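Local coordinates for uncharacterized protein (Streptococcus mutans, PDB 3L7Y) that is uncharacterised but binds magnesium and, as a member of the haloacid dehalogenase-like hydrolases, probably acts as a phosphatase, at residues 46-51 with 291-296; 87-92 with 96-101; 195-200 with 218-223. One frame throughout, in Å; residues are numbered along the deposited sequence.

Contact 1: residues 46-51 with 291-296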
ATOM      1  N   GLY A  46      -2.471  10.004   1.454  1.00 14.78           N
ATOM      2  CA  GLY A  46      -2.399  10.899   0.305  1.00 13.48           C
ATOM      3  C   GLY A  46      -3.608  10.825  -0.611  1.00 18.08           C
ATOM      4  O   GLY A  46      -3.692  11.555  -1.595  1.00 18.70           O
ATOM      5  N   THR A  47      -4.543   9.938  -0.277  1.00 17.04           N
ATOM      6  CA  THR A  47      -5.696   9.652  -1.112  1.00 10.94           C
ATOM      7  C   THR A  47      -6.977   9.662  -0.267  1.00 17.65           C
ATOM      8  O   THR A  47      -7.622  10.703  -0.151  1.00 15.83           O
ATOM      9  CB  THR A  47      -5.535   8.304  -1.853  1.00 15.39           C
ATOM     10  OG1 THR A  47      -4.324   8.322  -2.622  1.00 16.99           O
ATOM     11  CG2 THR A  47      -6.721   8.064  -2.798  1.00 14.87           C
ATOM     12  N   PHE A  48      -7.342   8.523   0.323  1.00 11.44           N
ATOM     13  CA  PHE A  48      -8.497   8.468   1.229  1.00 18.10           C
ATOM     14  C   PHE A  48      -8.226   9.370   2.427  1.00 20.00           C
ATOM     15  O   PHE A  48      -9.104  10.111   2.867  1.00 18.45           O
ATOM     16  CB  PHE A  48      -8.763   7.027   1.687  1.00 22.78           C
ATOM     17  CG  PHE A  48     -10.029   6.847   2.514  1.00 13.74           C
ATOM     18  CD1 PHE A  48     -11.268   6.697   1.900  1.00 17.05           C
ATOM     19  CD2 PHE A  48      -9.965   6.765   3.901  1.00 20.95           C
ATOM     20  CE1 PHE A  48     -12.437   6.504   2.661  1.00 14.38           C
ATOM     21  CE2 PHE A  48     -11.117   6.562   4.675  1.00 16.22           C
ATOM     22  CZ  PHE A  48     -12.366   6.442   4.046  1.00 17.00           C
ATOM     23  N   LEU A  49      -7.001   9.311   2.946  1.00 20.29           N
ATOM     24  CA  LEU A  49      -6.627  10.107   4.113  1.00 17.63           C
ATOM     25  C   LEU A  49      -6.207  11.514   3.716  1.00 18.09           C
ATOM     26  O   LEU A  49      -5.541  11.715   2.691  1.00 20.24           O
ATOM     27  CB  LEU A  49      -5.501   9.425   4.892  1.00 17.12           C
ATOM     28  CG  LEU A  49      -5.849   8.038   5.439  1.00 15.43           C
ATOM     29  CD1 LEU A  49      -4.645   7.413   6.144  1.00 13.84           C
ATOM     30  CD2 LEU A  49      -7.075   8.132   6.376  1.00 17.98           C
ATOM     31  N   ASN A  50      -6.598  12.483   4.534  1.00 17.66           N
ATOM     32  CA  ASN A  50      -6.234  13.871   4.301  1.00 21.71           C
ATOM     33  C   ASN A  50      -4.818  14.094   4.808  1.00 23.69           C
ATOM     34  O   ASN A  50      -4.191  13.161   5.279  1.00 19.93           O
ATOM     35  CB  ASN A  50      -7.244  14.830   4.962  1.00 19.21           C
ATOM     36  CG  ASN A  50      -7.254  14.733   6.488  1.00 21.16           C
ATOM     37  OD1 ASN A  50      -6.256  14.379   7.106  1.00 16.38           O
ATOM     38  ND2 ASN A  50      -8.382  15.079   7.098  1.00 20.98           N
ATOM     39  N   SER A  51      -4.310  15.316   4.701  1.00 21.63           N
ATOM     40  CA  SER A  51      -2.947  15.606   5.118  1.00 22.42           C
ATOM     41  C   SER A  51      -2.723  15.447   6.639  1.00 28.03           C
ATOM     42  O   SER A  51      -1.588  15.297   7.091  1.00 26.87           O
ATOM     43  CB  SER A  51      -2.541  17.000   4.649  1.00 24.67           C
ATOM     44  OG  SER A  51      -2.157  16.960   3.284  1.00 31.38           O
ATOM     45  N   GLY A 291     -11.613  14.129  -1.781  1.00 12.96           N
ATOM     46  CA  GLY A 291     -11.717  13.815  -3.194  1.00 18.69           C
ATOM     47  C   GLY A 291     -12.333  12.459  -3.474  1.00 20.70           C
ATOM     48  O   GLY A 291     -13.058  12.282  -4.456  1.00 17.97           O
ATOM     49  N   VAL A 292     -12.033  11.489  -2.620  1.00 13.55           N
ATOM     50  CA  VAL A 292     -12.555  10.139  -2.796  1.00 12.39           C
ATOM     51  C   VAL A 292     -14.055  10.049  -2.509  1.00 16.91           C
ATOM     52  O   VAL A 292     -14.803   9.481  -3.295  1.00 19.69           O
ATOM     53  CB  VAL A 292     -11.810   9.118  -1.891  1.00 12.17           C
ATOM     54  CG1 VAL A 292     -12.547   7.805  -1.874  1.00 12.21           C
ATOM     55  CG2 VAL A 292     -10.369   8.913  -2.368  1.00 11.67           C
ATOM     56  N   LEU A 293     -14.489  10.575  -1.367  1.00 14.96           N
ATOM     57  CA  LEU A 293     -15.895  10.462  -0.979  1.00 20.55           C
ATOM     58  C   LEU A 293     -16.740  11.295  -1.931  1.00 15.88           C
ATOM     59  O   LEU A 293     -17.887  10.961  -2.232  1.00 20.21           O
ATOM     60  CB  LEU A 293     -16.111  10.919   0.463  1.00 16.31           C
ATOM     61  CG  LEU A 293     -15.305  10.142   1.515  1.00 14.11           C
ATOM     62  CD1 LEU A 293     -15.658  10.639   2.893  1.00 14.66           C
ATOM     63  CD2 LEU A 293     -15.546   8.631   1.425  1.00 14.49           C
ATOM     64  N   ASP A 294     -16.154  12.380  -2.412  1.00 13.73           N
ATOM     65  CA  ASP A 294     -16.858  13.275  -3.332  1.00 18.25           C
ATOM     66  C   ASP A 294     -17.244  12.516  -4.593  1.00 13.59           C
ATOM     67  O   ASP A 294     -18.393  12.576  -5.044  1.00 20.18           O
ATOM     68  CB  ASP A 294     -15.988  14.481  -3.667  1.00 16.99           C
ATOM     69  CG  ASP A 294     -16.558  15.316  -4.792  1.00 33.48           C
ATOM     70  OD1 ASP A 294     -15.805  15.595  -5.751  1.00 38.30           O
ATOM     71  OD2 ASP A 294     -17.757  15.681  -4.724  1.00 30.50           O
ATOM     72  N   VAL A 295     -16.282  11.805  -5.163  1.00 17.24           N
ATOM     73  CA  VAL A 295     -16.515  11.020  -6.369  1.00 15.03           C
ATOM     74  C   VAL A 295     -17.518   9.914  -6.089  1.00 16.83           C
ATOM     75  O   VAL A 295     -18.394   9.658  -6.900  1.00 18.34           O
ATOM     76  CB  VAL A 295     -15.202  10.414  -6.909  1.00 22.03           C
ATOM     77  CG1 VAL A 295     -15.484   9.373  -7.995  1.00 14.12           C
ATOM     78  CG2 VAL A 295     -14.296  11.517  -7.432  1.00 19.64           C
ATOM     79  N   ILE A 296     -17.407   9.275  -4.928  1.00 16.70           N
ATOM     80  CA  ILE A 296     -18.320   8.194  -4.587  1.00 15.19           C
ATOM     81  C   ILE A 296     -19.756   8.682  -4.404  1.00 19.41           C
ATOM     82  O   ILE A 296     -20.678   8.048  -4.906  1.00 17.26           O
ATOM     83  CB  ILE A 296     -17.884   7.412  -3.323  1.00 13.43           C
ATOM     84  CG1 ILE A 296     -16.486   6.811  -3.506  1.00 12.90           C
ATOM     85  CG2 ILE A 296     -18.896   6.318  -3.018  1.00 13.72           C
ATOM     86  CD1 ILE A 296     -15.910   6.214  -2.188  1.00 16.35           C
TER
HETATM   87  O   HOH W   1     -10.021  12.253  -0.222  1.00 36.51           O
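A single water joins T47 and V292: it donates to T47 O at 2.9 Å and accepts from V292 N at 3.2 Å. That amide lies in the first turn of helix 291-301, where no carbonyl of the helix itself is yet placed to receive it, and the water carries its bond across to the backbone of the short helix 44-48. The remaining contact is apolar and centres on V292. Its CG2 branch meets the T47 methyl, CG2 to CG2, at 3.8 Å, the two side chains crossing at a slant. The other branch, CG1, turns to F48 and comes up to the edge of the ring close to its plane, 4.1 Å from CD1. F48 reaches this far because CG stands anti to the backbone N (chi1 -174°), which carries the ring across the V292 side chain at about a right angle. One atom further round the rim, F48 CE1 lies 4.0 Å from L293 CD2, a methyl that approaches obliquely. In T47 the two branches divide the work. CG2, anti to the backbone N, goes to V292, while OG1 hydrogen-bonds the carboxylate of D43, a magnesium ligand with D45 and D252. The T47 side chain is about 4 Å from the metal, so one residue touches both the apolar packing and a ligand of the metal in this haloacid dehalogenase-like fold. The 46-51 segment continues helix 44-48, which follows strand 39-42; D43 lies between them and D45 in the helix's first turn. Side chains of T42 on that strand and F250 on strand 247-251 support T47 and V292 from the central sheet. F60 of helix 57-69 meets the F48 ring edge-to-face and also touches L293, so the contact is wedged between the sheet and that helix.

Contact 2: residues 87-92 with 96-101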
ATOM      1  N   GLU A  87      -7.136  -0.044  11.956  1.00 13.62           N
ATOM      2  CA  GLU A  87      -7.317   0.948  13.020  1.00 20.65           C
ATOM      3  C   GLU A  87      -8.076   2.171  12.502  1.00 22.27           C
ATOM      4  O   GLU A  87      -8.703   2.897  13.276  1.00 23.24           O
ATOM      5  CB  GLU A  87      -5.968   1.405  13.579  1.00 15.74           C
ATOM      6  CG  GLU A  87      -5.263   0.409  14.488  1.00 23.12           C
ATOM      7  CD  GLU A  87      -3.964   0.973  15.039  0.50 13.97           C
ATOM      8  OE1 GLU A  87      -3.624   0.671  16.192  0.50 14.16           O
ATOM      9  OE2 GLU A  87      -3.287   1.734  14.321  0.50 16.50           O
ATOM     10  N   HIS A  88      -8.008   2.406  11.194  1.00 22.93           N
ATOM     11  CA  HIS A  88      -8.684   3.557  10.594  1.00 21.00           C
ATOM     12  C   HIS A  88     -10.200   3.331  10.514  1.00 19.04           C
ATOM     13  O   HIS A  88     -10.973   4.269  10.341  1.00 18.32           O
ATOM     14  CB  HIS A  88      -8.134   3.841   9.184  1.00 27.46           C
ATOM     15  CG  HIS A  88      -6.730   4.362   9.163  1.00 23.02           C
ATOM     16  ND1 HIS A  88      -6.414   5.665   9.484  1.00 25.00           N
ATOM     17  CD2 HIS A  88      -5.563   3.766   8.825  1.00 23.73           C
ATOM     18  CE1 HIS A  88      -5.113   5.845   9.362  1.00 25.20           C
ATOM     19  NE2 HIS A  88      -4.572   4.706   8.964  1.00 26.02           N
ATOM     20  N   PHE A  89     -10.614   2.075  10.631  1.00 20.62           N
ATOM     21  CA  PHE A  89     -12.017   1.698  10.514  1.00 20.40           C
ATOM     22  C   PHE A  89     -12.461   0.897  11.751  1.00 25.46           C
ATOM     23  O   PHE A  89     -12.928  -0.243  11.643  1.00 20.44           O
ATOM     24  CB  PHE A  89     -12.212   0.901   9.224  1.00 16.27           C
ATOM     25  CG  PHE A  89     -11.722   1.627   7.991  1.00 24.01           C
ATOM     26  CD1 PHE A  89     -10.465   1.375   7.465  1.00 20.85           C
ATOM     27  CD2 PHE A  89     -12.516   2.571   7.371  1.00 20.12           C
ATOM     28  CE1 PHE A  89     -10.018   2.047   6.331  1.00 16.60           C
ATOM     29  CE2 PHE A  89     -12.069   3.249   6.250  1.00 25.53           C
ATOM     30  CZ  PHE A  89     -10.817   2.986   5.727  1.00 16.84           C
ATOM     31  N   PRO A  90     -12.336   1.510  12.933  1.00 25.85           N
ATOM     32  CA  PRO A  90     -12.522   0.777  14.193  1.00 29.22           C
ATOM     33  C   PRO A  90     -13.875   0.092  14.252  1.00 31.69           C
ATOM     34  O   PRO A  90     -13.967  -1.015  14.794  1.00 29.15           O
ATOM     35  CB  PRO A  90     -12.462   1.876  15.265  1.00 30.72           C
ATOM     36  CG  PRO A  90     -11.895   3.081  14.594  1.00 39.12           C
ATOM     37  CD  PRO A  90     -12.210   2.962  13.135  1.00 35.33           C
ATOM     38  N   ASP A  91     -14.904   0.737  13.703  1.00 21.86           N
ATOM     39  CA  ASP A  91     -16.267   0.260  13.879  1.00 21.02           C
ATOM     40  C   ASP A  91     -16.825  -0.490  12.676  1.00 27.34           C
ATOM     41  O   ASP A  91     -17.964  -0.949  12.716  1.00 23.18           O
ATOM     42  CB  ASP A  91     -17.212   1.423  14.221  1.00 37.14           C
ATOM     43  CG  ASP A  91     -16.812   2.162  15.492  1.00 41.58           C
ATOM     44  OD1 ASP A  91     -16.245   1.532  16.414  1.00 34.96           O
ATOM     45  OD2 ASP A  91     -17.074   3.383  15.560  1.00 43.95           O
ATOM     46  N   CYS A  92     -16.054  -0.614  11.601  1.00 26.42           N
ATOM     47  CA  CYS A  92     -16.592  -1.294  10.434  1.00 23.60           C
ATOM     48  C   CYS A  92     -15.554  -2.083   9.640  1.00 20.83           C
ATOM     49  O   CYS A  92     -15.874  -2.616   8.582  1.00 28.12           O
ATOM     50  CB  CYS A  92     -17.320  -0.295   9.514  1.00 16.17           C
ATOM     51  SG  CYS A  92     -16.185   0.828   8.708  1.00 21.54           S
ATOM     52  N   LEU A  96     -15.103  -4.712   5.540  1.00 25.74           N
ATOM     53  CA  LEU A  96     -14.359  -4.249   4.372  1.00 22.81           C
ATOM     54  C   LEU A  96     -13.340  -5.286   3.920  1.00 17.73           C
ATOM     55  O   LEU A  96     -13.095  -6.260   4.612  1.00 21.96           O
ATOM     56  CB  LEU A  96     -13.663  -2.915   4.661  1.00 15.43           C
ATOM     57  CG  LEU A  96     -14.416  -1.827   5.425  1.00 23.07           C
ATOM     58  CD1 LEU A  96     -13.445  -0.733   5.805  1.00 13.69           C
ATOM     59  CD2 LEU A  96     -15.596  -1.255   4.608  1.00 14.07           C
ATOM     60  N   THR A  97     -12.766  -5.076   2.743  1.00 17.77           N
ATOM     61  CA  THR A  97     -11.644  -5.884   2.299  1.00 15.89           C
ATOM     62  C   THR A  97     -10.401  -5.014   2.325  1.00 16.22           C
ATOM     63  O   THR A  97     -10.445  -3.843   1.942  1.00 12.84           O
ATOM     64  CB  THR A  97     -11.853  -6.422   0.883  1.00 16.41           C
ATOM     65  OG1 THR A  97     -12.984  -7.296   0.868  1.00 16.78           O
ATOM     66  CG2 THR A  97     -10.595  -7.184   0.403  1.00 11.59           C
ATOM     67  N   PHE A  98      -9.296  -5.593   2.775  1.00 14.68           N
ATOM     68  CA  PHE A  98      -8.046  -4.867   2.923  1.00 12.52           C
ATOM     69  C   PHE A  98      -6.958  -5.504   2.077  1.00 10.80           C
ATOM     70  O   PHE A  98      -6.751  -6.716   2.133  1.00 10.78           O
ATOM     71  CB  PHE A  98      -7.592  -4.915   4.384  1.00 16.81           C
ATOM     72  CG  PHE A  98      -8.405  -4.058   5.317  1.00 11.93           C
ATOM     73  CD1 PHE A  98      -8.043  -2.752   5.561  1.00 15.29           C
ATOM     74  CD2 PHE A  98      -9.501  -4.571   5.972  1.00 12.42           C
ATOM     75  CE1 PHE A  98      -8.766  -1.963   6.434  1.00 16.01           C
ATOM     76  CE2 PHE A  98     -10.230  -3.789   6.844  1.00 22.94           C
ATOM     77  CZ  PHE A  98      -9.859  -2.480   7.075  1.00 12.85           C
ATOM     78  N   VAL A  99      -6.269  -4.689   1.292  1.00 12.10           N
ATOM     79  CA  VAL A  99      -5.051  -5.129   0.616  1.00 12.09           C
ATOM     80  C   VAL A  99      -3.905  -4.368   1.270  1.00 14.41           C
ATOM     81  O   VAL A  99      -3.802  -3.139   1.112  1.00 14.00           O
ATOM     82  CB  VAL A  99      -5.096  -4.819  -0.906  1.00 14.17           C
ATOM     83  CG1 VAL A  99      -3.763  -5.195  -1.586  1.00 11.92           C
ATOM     84  CG2 VAL A  99      -6.256  -5.556  -1.560  1.00 12.81           C
ATOM     85  N   GLY A 100      -3.075  -5.077   2.040  1.00  9.78           N
ATOM     86  CA  GLY A 100      -1.928  -4.453   2.679  1.00  9.63           C
ATOM     87  C   GLY A 100      -0.610  -4.897   2.066  1.00 10.55           C
ATOM     88  O   GLY A 100      -0.583  -5.838   1.285  1.00 10.49           O
ATOM     89  N   GLU A 101       0.485  -4.235   2.438  1.00 15.17           N
ATOM     90  CA  GLU A 101       1.824  -4.603   1.958  1.00 15.40           C
ATOM     91  C   GLU A 101       1.951  -4.443   0.436  1.00  9.42           C
ATOM     92  O   GLU A 101       2.836  -5.031  -0.197  1.00  8.82           O
ATOM     93  CB  GLU A 101       2.191  -6.029   2.382  1.00 12.37           C
ATOM     94  CG  GLU A 101       1.833  -6.397   3.828  1.00 14.43           C
ATOM     95  CD  GLU A 101       2.690  -5.714   4.882  1.00 16.52           C
ATOM     96  OE1 GLU A 101       3.742  -5.149   4.540  1.00 23.63           O
ATOM     97  OE2 GLU A 101       2.301  -5.748   6.069  1.00 21.62           O
TER
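F89 carries this contact, and L96 meets it from the root of the side chain outward. At the base, F89 CB lies 4.0 Å from L96 CD1. With CG beside the backbone N and anti to the carbonyl carbon (chi1 -55°), the ring turns toward L96 and F98. The same methyl sits closer still to F89 CG, at 3.6 Å, and reaches the neighbouring CD2 as well. It rests over one face, shifted toward the rim on the CG side, in a CH-pi contact: L96 CD1 is 3.9 Å from the F89 ring centroid and 21° off the normal. The two side chains cross at about a right angle. On the other flank, F89 CD1 approaches the edge of F98, near the plane of that ring, equidistant from CE1 and CZ at 3.9 Å. At the tip, F89 CZ meets the F48 ring.

Strand 97-100 belongs to the large mixed sheet of the haloacid dehalogenase-like core, parallel to strand 73-77 and antiparallel to strand 105-108. The loop after helix 82-86 lays F89 against L96, just before the strand, and F98 within it. The F89 ring also meets that of F60 on helix 57-69, their planes inclined at about 55°. C92 then bounds L96 twice: C92 O is 3.6 Å from L96 CG, and C92 SG is 4.3 Å from L96 CD1, the methyl already lying on F89.

Contact 3: residues 195-200 with 218-223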
ATOM      1  N   ALA A 195      15.109   6.331  -7.635  1.00 18.79           N
ATOM      2  CA  ALA A 195      15.138   5.630  -8.920  1.00 21.08           C
ATOM      3  C   ALA A 195      16.385   4.769  -9.046  1.00 18.04           C
ATOM      4  O   ALA A 195      16.303   3.603  -9.430  1.00 16.79           O
ATOM      5  CB  ALA A 195      15.055   6.618 -10.083  1.00 26.87           C
ATOM      6  N   GLN A 196      17.533   5.345  -8.707  1.00 15.96           N
ATOM      7  CA  GLN A 196      18.801   4.637  -8.817  1.00 19.75           C
ATOM      8  C   GLN A 196      18.826   3.359  -7.995  1.00 17.36           C
ATOM      9  O   GLN A 196      19.358   2.333  -8.428  1.00 14.63           O
ATOM     10  CB  GLN A 196      19.960   5.523  -8.367  1.00 22.21           C
ATOM     11  CG  GLN A 196      21.273   4.754  -8.345  1.00 30.39           C
ATOM     12  CD  GLN A 196      22.441   5.524  -7.749  1.00 36.81           C
ATOM     13  OE1 GLN A 196      23.532   4.967  -7.559  1.00 38.14           O
ATOM     14  NE2 GLN A 196      22.226   6.802  -7.452  1.00 33.53           N
ATOM     15  N   ILE A 197      18.276   3.431  -6.789  1.00 13.28           N
ATOM     16  CA  ILE A 197      18.358   2.301  -5.863  1.00 14.25           C
ATOM     17  C   ILE A 197      17.374   1.227  -6.279  1.00  7.79           C
ATOM     18  O   ILE A 197      17.629   0.027  -6.124  1.00  8.76           O
ATOM     19  CB  ILE A 197      18.048   2.747  -4.425  1.00 15.71           C
ATOM     20  CG1 ILE A 197      19.159   3.658  -3.909  1.00 14.54           C
ATOM     21  CG2 ILE A 197      17.838   1.534  -3.505  1.00 14.56           C
ATOM     22  CD1 ILE A 197      18.775   4.394  -2.643  1.00 12.46           C
ATOM     23  N   MET A 198      16.223   1.668  -6.786  1.00 13.43           N
ATOM     24  CA  MET A 198      15.252   0.742  -7.329  1.00  9.15           C
ATOM     25  C   MET A 198      15.811  -0.016  -8.532  1.00  7.62           C
ATOM     26  O   MET A 198      15.592  -1.223  -8.659  1.00  8.80           O
ATOM     27  CB  MET A 198      13.938   1.444  -7.667  1.00  8.41           C
ATOM     28  CG  MET A 198      13.085   1.685  -6.433  1.00 12.22           C
ATOM     29  SD  MET A 198      11.372   2.108  -6.774  1.00 21.34           S
ATOM     30  CE  MET A 198      11.560   3.855  -7.160  1.00 17.12           C
ATOM     31  N   LYS A 199      16.530   0.678  -9.405  1.00  7.85           N
ATOM     32  CA  LYS A 199      17.155   0.009 -10.545  1.00 10.07           C
ATOM     33  C   LYS A 199      18.234  -0.977 -10.090  1.00 17.93           C
ATOM     34  O   LYS A 199      18.349  -2.076 -10.636  1.00 10.98           O
ATOM     35  CB  LYS A 199      17.755   1.003 -11.535  1.00 13.17           C
ATOM     36  CG  LYS A 199      18.570   0.308 -12.627  1.00 21.44           C
ATOM     37  CD  LYS A 199      18.733   1.171 -13.866  1.00 36.73           C
ATOM     38  CE  LYS A 199      18.854   0.305 -15.130  1.00 36.98           C
ATOM     39  NZ  LYS A 199      20.050  -0.590 -15.103  1.00 29.05           N
ATOM     40  N   ALA A 200      19.021  -0.579  -9.091  1.00 13.55           N
ATOM     41  CA  ALA A 200      20.041  -1.463  -8.522  1.00 19.75           C
ATOM     42  C   ALA A 200      19.404  -2.748  -7.985  1.00 19.82           C
ATOM     43  O   ALA A 200      19.932  -3.856  -8.159  1.00 12.90           O
ATOM     44  CB  ALA A 200      20.799  -0.744  -7.421  1.00 16.77           C
ATOM     45  N   GLY A 218      10.547   9.670  -0.499  1.00 24.79           N
ATOM     46  CA  GLY A 218      11.640   9.167   0.310  1.00 24.14           C
ATOM     47  C   GLY A 218      11.474   7.730   0.784  1.00 17.23           C
ATOM     48  O   GLY A 218      12.157   7.312   1.721  1.00 17.32           O
ATOM     49  N   TYR A 219      10.591   6.966   0.144  1.00 17.44           N
ATOM     50  CA  TYR A 219      10.368   5.563   0.531  1.00 16.50           C
ATOM     51  C   TYR A 219      10.334   4.583  -0.647  1.00 19.49           C
ATOM     52  O   TYR A 219       9.802   4.890  -1.717  1.00 15.98           O
ATOM     53  CB  TYR A 219       9.083   5.415   1.358  1.00 16.25           C
ATOM     54  CG  TYR A 219       9.156   6.073   2.713  1.00 23.69           C
ATOM     55  CD1 TYR A 219       8.620   7.341   2.921  1.00 25.14           C
ATOM     56  CD2 TYR A 219       9.776   5.435   3.783  1.00 21.74           C
ATOM     57  CE1 TYR A 219       8.690   7.949   4.158  1.00 23.11           C
ATOM     58  CE2 TYR A 219       9.854   6.036   5.027  1.00 25.25           C
ATOM     59  CZ  TYR A 219       9.306   7.293   5.205  1.00 25.44           C
ATOM     60  OH  TYR A 219       9.379   7.899   6.428  1.00 32.62           O
ATOM     61  N   ILE A 220      10.915   3.401  -0.440  1.00 11.33           N
ATOM     62  CA  ILE A 220      10.821   2.312  -1.405  1.00 12.77           C
ATOM     63  C   ILE A 220      10.381   1.056  -0.668  1.00 10.94           C
ATOM     64  O   ILE A 220      11.026   0.639   0.300  1.00 15.51           O
ATOM     65  CB  ILE A 220      12.182   1.995  -2.036  1.00 13.00           C
ATOM     66  CG1 ILE A 220      12.690   3.147  -2.900  1.00 13.94           C
ATOM     67  CG2 ILE A 220      12.104   0.707  -2.844  1.00 12.24           C
ATOM     68  CD1 ILE A 220      14.197   3.063  -3.161  1.00  7.18           C
ATOM     69  N   ASP A 221       9.292   0.451  -1.118  1.00 13.66           N
ATOM     70  CA  ASP A 221       8.891  -0.841  -0.592  1.00 13.96           C
ATOM     71  C   ASP A 221       9.520  -1.880  -1.490  1.00 13.72           C
ATOM     72  O   ASP A 221       9.438  -1.776  -2.715  1.00  9.43           O
ATOM     73  CB  ASP A 221       7.368  -0.992  -0.608  1.00 12.15           C
ATOM     74  CG  ASP A 221       6.706  -0.245   0.517  1.00 15.92           C
ATOM     75  OD1 ASP A 221       7.440   0.234   1.414  1.00 11.15           O
ATOM     76  OD2 ASP A 221       5.461  -0.133   0.512  1.00 17.70           O
ATOM     77  N   ILE A 222      10.172  -2.856  -0.880  1.00 17.17           N
ATOM     78  CA  ILE A 222      10.707  -3.987  -1.609  1.00 13.41           C
ATOM     79  C   ILE A 222       9.716  -5.118  -1.448  1.00  9.95           C
ATOM     80  O   ILE A 222       9.635  -5.747  -0.399  1.00 15.06           O
ATOM     81  CB  ILE A 222      12.106  -4.399  -1.091  1.00  6.62           C
ATOM     82  CG1 ILE A 222      13.090  -3.232  -1.259  1.00  6.55           C
ATOM     83  CG2 ILE A 222      12.588  -5.650  -1.817  1.00 11.96           C
ATOM     84  CD1 ILE A 222      14.493  -3.510  -0.770  1.00  9.75           C
ATOM     85  N   ILE A 223       8.931  -5.349  -2.486  1.00  8.79           N
ATOM     86  CA  ILE A 223       7.886  -6.344  -2.424  1.00  6.98           C
ATOM     87  C   ILE A 223       8.265  -7.565  -3.235  1.00 10.79           C
ATOM     88  O   ILE A 223       9.186  -7.515  -4.042  1.00 11.54           O
ATOM     89  CB  ILE A 223       6.563  -5.789  -3.008  1.00 11.65           C
ATOM     90  CG1 ILE A 223       6.833  -5.075  -4.338  1.00  9.52           C
ATOM     91  CG2 ILE A 223       5.899  -4.852  -2.004  1.00 11.22           C
ATOM     92  CD1 ILE A 223       5.603  -4.984  -5.283  1.00  8.93           C
TER
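I220 and M198 pack helix 194-202 against one face of the smaller six-stranded sheet, an alpha/beta unit set apart from the sheet that holds the metal site, as in the cap domains of haloacid dehalogenase-like hydrolases. Strand 219-224 runs antiparallel to both of its neighbours, 182-188 and 210-214, and I220 points from it at the helix. The tight part is small and consists of three side chains. M198 CG is the atom I220 bears on: it lies 3.7 Å from CD1, 3.8 Å from CG1 and 3.8 Å from CG2, so both branches of the isoleucine press on one methylene. I220 can do this because its CG1 arm lies beside the backbone N (chi1 -66°) and then extends (chi2 161°), taking CD1 out toward the helix while CG2 stays back against the same CG. The tip of that arm, I220 CD1, also reaches I197, lying 4.1 Å from I197 CB and 4.0 Å from I197 CG2. I197 points at the strand from the buried side of the helix and also touches L187 of strand 182-188. The other side is looser. M198 is only partly buried, and A195, Q196 and K199 are exposed. A195 and Q196 leave the helix on the side turned from the strand, and K199 forms a salt bridge with D203. D221, on the reverse of the strand, likewise points away from the helix, and its carboxylate is held by T186 and N102. No hydrogen bond crosses between helix and strand, so the grip here is wholly apolar. Past CG, the M198 chain runs on extended to SD and bends at chi3 (-80°), which takes CE off to one side; the closest approach to I220 is by M198 CG, 3.7 Å from I220 CD1.

Contacts 1 and 2 share the magnesium-bearing part of the molecule: their centres are 15 Å apart and they touch directly, F48 CE2 lying 3.7 Å from F89 CZ and L49 CD1 3.6 Å from H88 CE1. Contact 1 stands nearest the metal, whereas the F89 side chain in contact 2 is about 13 Å from it. Contact 3 belongs to the other sheet, its centre about 26 Å from each of the others, with the I220 side chain about 14 Å from magnesium. It nonetheless meets contact 2, where E101 O packs 3.6 Å from I223 CG2, just beyond the end of strand 97-100; contacts 1 and 3 do not touch.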